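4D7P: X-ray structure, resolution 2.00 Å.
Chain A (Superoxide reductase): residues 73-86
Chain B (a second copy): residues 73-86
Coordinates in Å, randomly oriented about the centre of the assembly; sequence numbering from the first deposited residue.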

ATOM      1  N   PRO A  73       5.212   2.955 -10.908  1.00 31.12           N
ATOM      2  CA  PRO A  73       5.139   2.996 -12.376  1.00 24.40           C
ATOM      3  C   PRO A  73       6.513   2.936 -13.051  1.00 27.17           C
ATOM      4  O   PRO A  73       7.392   3.749 -12.772  1.00 29.77           O
ATOM      5  CB  PRO A  73       4.440   4.328 -12.646  1.00 24.87           C
ATOM      6  CG  PRO A  73       3.571   4.528 -11.436  1.00 32.35           C
ATOM      7  CD  PRO A  73       4.381   4.001 -10.282  1.00 23.37           C
ATOM      8  N   GLY A  74       6.691   1.939 -13.913  1.00 34.60           N
ATOM      9  CA  GLY A  74       7.893   1.802 -14.707  1.00 32.75           C
ATOM     10  C   GLY A  74       9.120   1.336 -13.942  1.00 36.15           C
ATOM     11  O   GLY A  74      10.207   1.268 -14.509  1.00 34.03           O
ATOM     12  N   LEU A  75       8.960   1.014 -12.663  1.00 27.44           N
ATOM     13  CA  LEU A  75      10.092   0.541 -11.867  1.00 23.83           C
ATOM     14  C   LEU A  75      10.074  -0.974 -11.690  1.00 36.43           C
ATOM     15  O   LEU A  75      11.104  -1.596 -11.397  1.00 31.03           O
ATOM     16  CB  LEU A  75      10.109   1.225 -10.510  1.00 26.83           C
ATOM     17  CG  LEU A  75      10.276   2.739 -10.614  1.00 32.83           C
ATOM     18  CD1 LEU A  75      10.505   3.373  -9.251  1.00 25.90           C
ATOM     19  CD2 LEU A  75      11.413   3.071 -11.581  1.00 37.16           C
ATOM     20  N   GLY A  76       8.895  -1.561 -11.856  1.00 36.75           N
ATOM     21  CA  GLY A  76       8.746  -2.998 -11.765  1.00 26.25           C
ATOM     22  C   GLY A  76       7.666  -3.464 -12.713  1.00 30.83           C
ATOM     23  O   GLY A  76       6.733  -2.718 -13.038  1.00 27.31           O
ATOM     24  N   GLU A  77       7.790  -4.708 -13.153  1.00 28.94           N
ATOM     25  CA  GLU A  77       6.782  -5.336 -14.004  1.00 26.53           C
ATOM     26  C   GLU A  77       5.696  -5.947 -13.140  1.00 24.01           C
ATOM     27  O   GLU A  77       5.946  -6.212 -11.971  1.00 24.06           O
ATOM     28  CB  GLU A  77       7.439  -6.395 -14.882  1.00 29.95           C
ATOM     29  CG  GLU A  77       8.585  -5.823 -15.687  1.00 37.81           C
ATOM     30  CD  GLU A  77       9.049  -6.772 -16.756  1.00 39.98           C
ATOM     31  OE1 GLU A  77       8.394  -6.826 -17.812  1.00 52.85           O
ATOM     32  OE2 GLU A  77      10.062  -7.460 -16.541  1.00 43.50           O
ATOM     33  N   PRO A  78       4.488  -6.147 -13.698  1.00 27.67           N
ATOM     34  CA  PRO A  78       3.352  -6.621 -12.885  1.00 21.64           C
ATOM     35  C   PRO A  78       3.396  -8.114 -12.593  1.00 26.22           C
ATOM     36  O   PRO A  78       2.717  -8.917 -13.242  1.00 26.13           O
ATOM     37  CB  PRO A  78       2.129  -6.279 -13.745  1.00 26.48           C
ATOM     38  CG  PRO A  78       2.669  -6.280 -15.160  1.00 30.77           C
ATOM     39  CD  PRO A  78       4.049  -5.673 -15.026  1.00 24.77           C
ATOM     40  N   VAL A  79       4.208  -8.464 -11.600  1.00 26.67           N
ATOM     41  CA  VAL A  79       4.206  -9.781 -10.997  1.00 22.87           C
ATOM     42  C   VAL A  79       3.938  -9.649  -9.504  1.00 25.30           C
ATOM     43  O   VAL A  79       4.078  -8.559  -8.924  1.00 21.78           O
ATOM     44  CB  VAL A  79       5.552 -10.497 -11.205  1.00 24.24           C
ATOM     45  CG1 VAL A  79       5.873 -10.582 -12.690  1.00 24.06           C
ATOM     46  CG2 VAL A  79       6.654  -9.746 -10.500  1.00 23.72           C
ATOM     47  N   ALA A  80       3.566 -10.758  -8.882  1.00 22.70           N
ATOM     48  CA  ALA A  80       3.428 -10.797  -7.438  1.00 18.51           C
ATOM     49  C   ALA A  80       3.445 -12.229  -6.933  1.00 21.76           C
ATOM     50  O   ALA A  80       3.234 -13.169  -7.700  1.00 26.04           O
ATOM     51  CB  ALA A  80       2.119 -10.087  -6.991  1.00 20.68           C
ATOM     52  N   SER A  81       3.707 -12.404  -5.641  1.00 20.84           N
ATOM     53  CA  SER A  81       3.389 -13.688  -5.037  1.00 24.22           C
ATOM     54  C   SER A  81       2.866 -13.540  -3.615  1.00 24.48           C
ATOM     55  O   SER A  81       3.158 -12.571  -2.914  1.00 20.26           O
ATOM     56  CB  SER A  81       4.597 -14.637  -5.081  1.00 28.59           C
ATOM     57  OG  SER A  81       5.772 -14.046  -4.568  1.00 38.73           O
ATOM     58  N   PHE A  82       2.053 -14.512  -3.228  1.00 24.65           N
ATOM     59  CA  PHE A  82       1.446 -14.567  -1.915  1.00 22.35           C
ATOM     60  C   PHE A  82       1.611 -15.955  -1.373  1.00 27.00           C
ATOM     61  O   PHE A  82       1.906 -16.894  -2.114  1.00 26.85           O
ATOM     62  CB  PHE A  82      -0.028 -14.218  -1.985  1.00 21.24           C
ATOM     63  CG  PHE A  82      -0.294 -12.853  -2.528  1.00 25.38           C
ATOM     64  CD1 PHE A  82      -0.227 -12.607  -3.886  1.00 22.54           C
ATOM     65  CD2 PHE A  82      -0.607 -11.804  -1.675  1.00 29.03           C
ATOM     66  CE1 PHE A  82      -0.477 -11.344  -4.392  1.00 27.72           C
ATOM     67  CE2 PHE A  82      -0.859 -10.547  -2.175  1.00 32.65           C
ATOM     68  CZ  PHE A  82      -0.789 -10.317  -3.540  1.00 28.58           C
ATOM     69  N   ARG A  83       1.417 -16.099  -0.077  1.00 24.47           N
ATOM     70  CA  ARG A  83       1.371 -17.430   0.483  1.00 28.16           C
ATOM     71  C   ARG A  83       0.203 -17.444   1.442  1.00 28.74           C
ATOM     72  O   ARG A  83       0.238 -16.808   2.486  1.00 25.15           O
ATOM     73  CB  ARG A  83       2.683 -17.786   1.164  1.00 31.98           C
ATOM     74  CG  ARG A  83       2.817 -19.259   1.488  1.00 39.46           C
ATOM     75  CD  ARG A  83       4.252 -19.624   1.779  1.00 44.53           C
ATOM     76  NE  ARG A  83       4.724 -20.652   0.866  1.00 51.54           N
ATOM     77  CZ  ARG A  83       5.819 -20.559   0.126  1.00 54.38           C
ATOM     78  NH1 ARG A  83       6.581 -19.481   0.189  1.00 58.12           N
ATOM     79  NH2 ARG A  83       6.154 -21.557  -0.680  1.00 60.75           N
ATOM     80  N   VAL A  84      -0.844 -18.153   1.058  1.00 29.10           N
ATOM     81  CA  VAL A  84      -2.107 -18.042   1.751  1.00 27.84           C
ATOM     82  C   VAL A  84      -2.136 -18.816   3.059  1.00 31.05           C
ATOM     83  O   VAL A  84      -1.980 -20.030   3.083  1.00 33.16           O
ATOM     84  CB  VAL A  84      -3.262 -18.519   0.855  1.00 27.96           C
ATOM     85  CG1 VAL A  84      -4.581 -18.445   1.613  1.00 41.12           C
ATOM     86  CG2 VAL A  84      -3.318 -17.673  -0.407  1.00 27.70           C
ATOM     87  N   CYS A  85      -2.346 -18.101   4.155  1.00 28.17           N
ATOM     88  CA  CYS A  85      -2.534 -18.749   5.448  1.00 28.02           C
ATOM     89  C   CYS A  85      -3.796 -19.577   5.457  1.00 36.83           C
ATOM     90  O   CYS A  85      -4.817 -19.129   4.943  1.00 40.48           O
ATOM     91  CB  CYS A  85      -2.608 -17.713   6.565  1.00 30.54           C
ATOM     92  SG  CYS A  85      -1.080 -16.842   6.839  1.00 38.99           S
ATOM     93  N   ASP A  86      -3.731 -20.774   6.037  1.00 37.73           N
ATOM     94  CA  ASP A  86      -4.931 -21.578   6.224  1.00 42.07           C
ATOM     95  C   ASP A  86      -5.758 -21.671   4.934  1.00 44.26           C
ATOM     96  O   ASP A  86      -6.924 -21.272   4.927  1.00 42.23           O
ATOM     97  CB  ASP A  86      -5.791 -20.980   7.342  1.00 38.61           C
ATOM     98  CG  ASP A  86      -5.040 -20.842   8.658  1.00 52.96           C
ATOM     99  OD1 ASP A  86      -4.303 -21.780   9.031  1.00 57.65           O
ATOM    100  OD2 ASP A  86      -5.185 -19.794   9.323  1.00 55.22           O
TER
ATOM    101  N   PRO B  73      -2.429  -8.929   8.322  1.00 31.12           N
ATOM    102  CA  PRO B  73      -1.985  -9.768   9.444  1.00 24.40           C
ATOM    103  C   PRO B  73      -2.700 -11.121   9.508  1.00 27.17           C
ATOM    104  O   PRO B  73      -3.927 -11.187   9.552  1.00 29.77           O
ATOM    105  CB  PRO B  73      -2.308  -8.907  10.664  1.00 24.87           C
ATOM    106  CG  PRO B  73      -2.187  -7.499  10.150  1.00 32.35           C
ATOM    107  CD  PRO B  73      -2.728  -7.548   8.746  1.00 23.37           C
ATOM    108  N   GLY B  74      -1.915 -12.193   9.473  1.00 34.60           N
ATOM    109  CA  GLY B  74      -2.427 -13.539   9.626  1.00 32.75           C
ATOM    110  C   GLY B  74      -3.185 -14.078   8.425  1.00 36.15           C
ATOM    111  O   GLY B  74      -3.729 -15.178   8.487  1.00 34.03           O
ATOM    112  N   LEU B  75      -3.228 -13.320   7.335  1.00 27.44           N
ATOM    113  CA  LEU B  75      -3.925 -13.781   6.135  1.00 23.83           C
ATOM    114  C   LEU B  75      -2.958 -14.303   5.076  1.00 36.43           C
ATOM    115  O   LEU B  75      -3.342 -15.069   4.182  1.00 31.03           O
ATOM    116  CB  LEU B  75      -4.781 -12.666   5.557  1.00 26.83           C
ATOM    117  CG  LEU B  75      -5.870 -12.199   6.519  1.00 32.83           C
ATOM    118  CD1 LEU B  75      -6.841 -11.241   5.845  1.00 25.90           C
ATOM    119  CD2 LEU B  75      -6.598 -13.408   7.106  1.00 37.16           C
ATOM    120  N   GLY B  76      -1.706 -13.872   5.175  1.00 36.75           N
ATOM    121  CA  GLY B  76      -0.677 -14.326   4.265  1.00 26.25           C
ATOM    122  C   GLY B  76       0.650 -14.392   4.983  1.00 30.83           C
ATOM    123  O   GLY B  76       0.894 -13.658   5.949  1.00 27.31           O
ATOM    124  N   GLU B  77       1.517 -15.274   4.503  1.00 28.94           N
ATOM    125  CA  GLU B  77       2.874 -15.396   5.029  1.00 26.53           C
ATOM    126  C   GLU B  77       3.782 -14.402   4.331  1.00 24.01           C
ATOM    127  O   GLU B  77       3.449 -13.959   3.238  1.00 24.06           O
ATOM    128  CB  GLU B  77       3.375 -16.822   4.831  1.00 29.95           C
ATOM    129  CG  GLU B  77       2.435 -17.836   5.445  1.00 37.81           C
ATOM    130  CD  GLU B  77       3.050 -19.205   5.510  1.00 39.98           C
ATOM    131  OE1 GLU B  77       3.842 -19.444   6.439  1.00 52.85           O
ATOM    132  OE2 GLU B  77       2.745 -20.037   4.637  1.00 43.50           O
ATOM    133  N   PRO B  78       4.910 -14.029   4.964  1.00 27.67           N
ATOM    134  CA  PRO B  78       5.776 -12.976   4.401  1.00 21.64           C
ATOM    135  C   PRO B  78       6.652 -13.458   3.254  1.00 26.22           C
ATOM    136  O   PRO B  78       7.840 -13.749   3.430  1.00 26.13           O
ATOM    137  CB  PRO B  78       6.641 -12.550   5.594  1.00 26.48           C
ATOM    138  CG  PRO B  78       6.675 -13.781   6.475  1.00 30.77           C
ATOM    139  CD  PRO B  78       5.280 -14.356   6.355  1.00 24.77           C
ATOM    140  N   VAL B  79       6.038 -13.533   2.077  1.00 26.67           N
ATOM    141  CA  VAL B  79       6.739 -13.719   0.824  1.00 22.87           C
ATOM    142  C   VAL B  79       6.408 -12.564  -0.112  1.00 25.30           C
ATOM    143  O   VAL B  79       5.422 -11.837   0.094  1.00 21.78           O
ATOM    144  CB  VAL B  79       6.344 -15.043   0.148  1.00 24.24           C
ATOM    145  CG1 VAL B  79       6.605 -16.208   1.092  1.00 24.06           C
ATOM    146  CG2 VAL B  79       4.882 -15.021  -0.222  1.00 23.72           C
ATOM    147  N   ALA B  80       7.223 -12.404  -1.145  1.00 22.70           N
ATOM    148  CA  ALA B  80       6.928 -11.439  -2.189  1.00 18.51           C
ATOM    149  C   ALA B  80       7.722 -11.746  -3.446  1.00 21.76           C
ATOM    150  O   ALA B  80       8.712 -12.478  -3.404  1.00 26.04           O
ATOM    151  CB  ALA B  80       7.234  -9.994  -1.703  1.00 20.68           C
ATOM    152  N   SER B  81       7.286 -11.198  -4.577  1.00 20.84           N
ATOM    153  CA  SER B  81       8.185 -11.159  -5.720  1.00 24.22           C
ATOM    154  C   SER B  81       8.039  -9.873  -6.521  1.00 24.48           C
ATOM    155  O   SER B  81       6.993  -9.223  -6.521  1.00 20.26           O
ATOM    156  CB  SER B  81       7.992 -12.389  -6.620  1.00 28.59           C
ATOM    157  OG  SER B  81       6.640 -12.602  -6.969  1.00 38.73           O
ATOM    158  N   PHE B  82       9.135  -9.507  -7.170  1.00 24.65           N
ATOM    159  CA  PHE B  82       9.213  -8.318  -7.992  1.00 22.35           C
ATOM    160  C   PHE B  82       9.865  -8.682  -9.292  1.00 27.00           C
ATOM    161  O   PHE B  82      10.496  -9.733  -9.413  1.00 26.85           O
ATOM    162  CB  PHE B  82      10.021  -7.235  -7.303  1.00 21.24           C
ATOM    163  CG  PHE B  82       9.455  -6.815  -5.987  1.00 25.38           C
ATOM    164  CD1 PHE B  82       9.636  -7.593  -4.859  1.00 22.54           C
ATOM    165  CD2 PHE B  82       8.730  -5.637  -5.875  1.00 29.03           C
ATOM    166  CE1 PHE B  82       9.116  -7.203  -3.637  1.00 27.72           C
ATOM    167  CE2 PHE B  82       8.215  -5.244  -4.662  1.00 32.65           C
ATOM    168  CZ  PHE B  82       8.405  -6.035  -3.539  1.00 28.58           C
ATOM    169  N   ARG B  83       9.722  -7.815 -10.276  1.00 24.47           N
ATOM    170  CA  ARG B  83      10.475  -8.005 -11.495  1.00 28.16           C
ATOM    171  C   ARG B  83      11.016  -6.645 -11.870  1.00 28.74           C
ATOM    172  O   ARG B  83      10.271  -5.753 -12.253  1.00 25.15           O
ATOM    173  CB  ARG B  83       9.610  -8.606 -12.590  1.00 31.98           C
ATOM    174  CG  ARG B  83      10.401  -9.119 -13.773  1.00 39.46           C
ATOM    175  CD  ARG B  83       9.568 -10.047 -14.625  1.00 44.53           C
ATOM    176  NE  ARG B  83      10.186 -11.358 -14.724  1.00 51.54           N
ATOM    177  CZ  ARG B  83       9.580 -12.502 -14.439  1.00 54.38           C
ATOM    178  NH1 ARG B  83       8.320 -12.511 -14.039  1.00 58.12           N
ATOM    179  NH2 ARG B  83      10.242 -13.645 -14.559  1.00 60.75           N
ATOM    180  N   VAL B  84      12.321  -6.487 -11.725  1.00 29.10           N
ATOM    181  CA  VAL B  84      12.921  -5.175 -11.802  1.00 27.84           C
ATOM    182  C   VAL B  84      13.079  -4.678 -13.230  1.00 31.05           C
ATOM    183  O   VAL B  84      13.769  -5.281 -14.041  1.00 33.16           O
ATOM    184  CB  VAL B  84      14.293  -5.164 -11.108  1.00 27.96           C
ATOM    185  CG1 VAL B  84      14.937  -3.790 -11.239  1.00 41.12           C
ATOM    186  CG2 VAL B  84      14.133  -5.546  -9.645  1.00 27.70           C
ATOM    187  N   CYS B  85      12.434  -3.559 -13.532  1.00 28.17           N
ATOM    188  CA  CYS B  85      12.623  -2.912 -14.826  1.00 28.02           C
ATOM    189  C   CYS B  85      14.042  -2.420 -14.980  1.00 36.83           C
ATOM    190  O   CYS B  85      14.598  -1.871 -14.034  1.00 40.48           O
ATOM    191  CB  CYS B  85      11.667  -1.735 -14.985  1.00 30.54           C
ATOM    192  SG  CYS B  85       9.954  -2.210 -15.088  1.00 38.99           S
ATOM    193  N   ASP B  86      14.624  -2.614 -16.162  1.00 37.73           N
ATOM    194  CA  ASP B  86      15.933  -2.044 -16.451  1.00 42.07           C
ATOM    195  C   ASP B  86      16.937  -2.330 -15.324  1.00 44.26           C
ATOM    196  O   ASP B  86      17.480  -1.392 -14.739  1.00 42.23           O
ATOM    197  CB  ASP B  86      15.810  -0.531 -16.655  1.00 38.61           C
ATOM    198  CG  ASP B  86      14.822  -0.159 -17.750  1.00 52.96           C
ATOM    199  OD1 ASP B  86      14.827  -0.816 -18.813  1.00 57.65           O
ATOM    200  OD2 ASP B  86      14.036   0.792 -17.549  1.00 55.22           O
TER
HETATM  201  O   HOH W   1      13.335  -0.322 -12.307  1.00 27.92           O
HETATM  202  O   HOH W   2       7.591  -5.907  -9.805  1.00 16.92           O
HETATM  203  O   HOH W   3       5.962  -6.913  -7.773  1.00 22.02           O
HETATM  204  O   HOH W   4       4.611  -9.899  -4.286  0.50 15.00           O
HETATM  205  O   HOH W   5       2.698 -11.679  -0.276  1.00 22.02           O
HETATM  206  O   HOH W   6       1.488 -13.586   1.366  1.00 16.92           O

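Two copies of superoxide reductase meet across an exact two-fold axis, strand 79-83 of chain A running antiparallel to its mate in chain B (172° between directions, closest approach of the axes 4.8 Å); the two stretches together bury 950 Å². Because of the symmetry, each direct contact described for one half recurs in the other.

Direct backbone hydrogen bonds lie toward the two ends of the pairing. E77(A) N donates to R83(B) O (2.8 Å, 164° at the hydrogen), and C85(B) N donates to L75(A) O (3.2 Å, 156°). These two bonds flank the bridge between G76(A) and V84(B), whose CA atoms are 4.7 Å apart. There G76(A) CA also approaches R83(B) O at 3.2 Å, a CA-H...O contact, so this carbonyl receives both the amide of E77(A) and the glycine carbon.

Between the ends, water takes over. The CA atoms of V79(A) and F82(B) are 6.0 Å apart, and V79(A) O and S81(B) O, 3.8 Å apart, are both acceptors that cannot satisfy one another; water 3 donates to each at 2.8 Å. Water 2 donates to E77(A) O (2.7 Å) and accepts from R83(B) N (2.9 Å). Water 4 accepts from S81(A) N and S81(B) N, each at 3.0 Å, and so joins equivalent amides of the two chains. Farther out, water 1 donates to L75(A) O (2.7 Å) and C85(B) O (2.6 Å), giving the L75(A) carbonyl a second donor beside the amide of C85(B); no matching water is modelled between L75(B) O and C85(A) O.

At the centre the two serines face each other, each in rotamer p: S81(A) OG and S81(B) OG share a hydrogen bond of 2.9 Å, in which either could be the donor. Each OG also lies 3.2 Å from the partner's backbone nitrogen, S81(A) OG from S81(B) N and the reverse, but the angle is too poor for a hydrogen bond.

The remaining side-chain contacts are mostly packing. V79(A) points toward chain B, with CG2 3.6 Å from F82(B) C and CG1 3.4 Å from R83(B) NH1, at the edge of the guanidinium. E77(A) OE2 touches R83(B) CG at 3.2 Å yet stays 4.3 Å from R83(B) NE, beyond a salt bridge; this oxygen is hydrogen-bonded elsewhere in the structure. C85(B), rotamer m, sets CB 3.4 Å from G74(A) O and SG 3.5 Å from G76(A) N. A80(A) and F82(A) turn their CA-to-CB bonds away from chain B, whereas V79(A), S81(A) and R83(A) turn theirs toward it, the alternation expected of a strand.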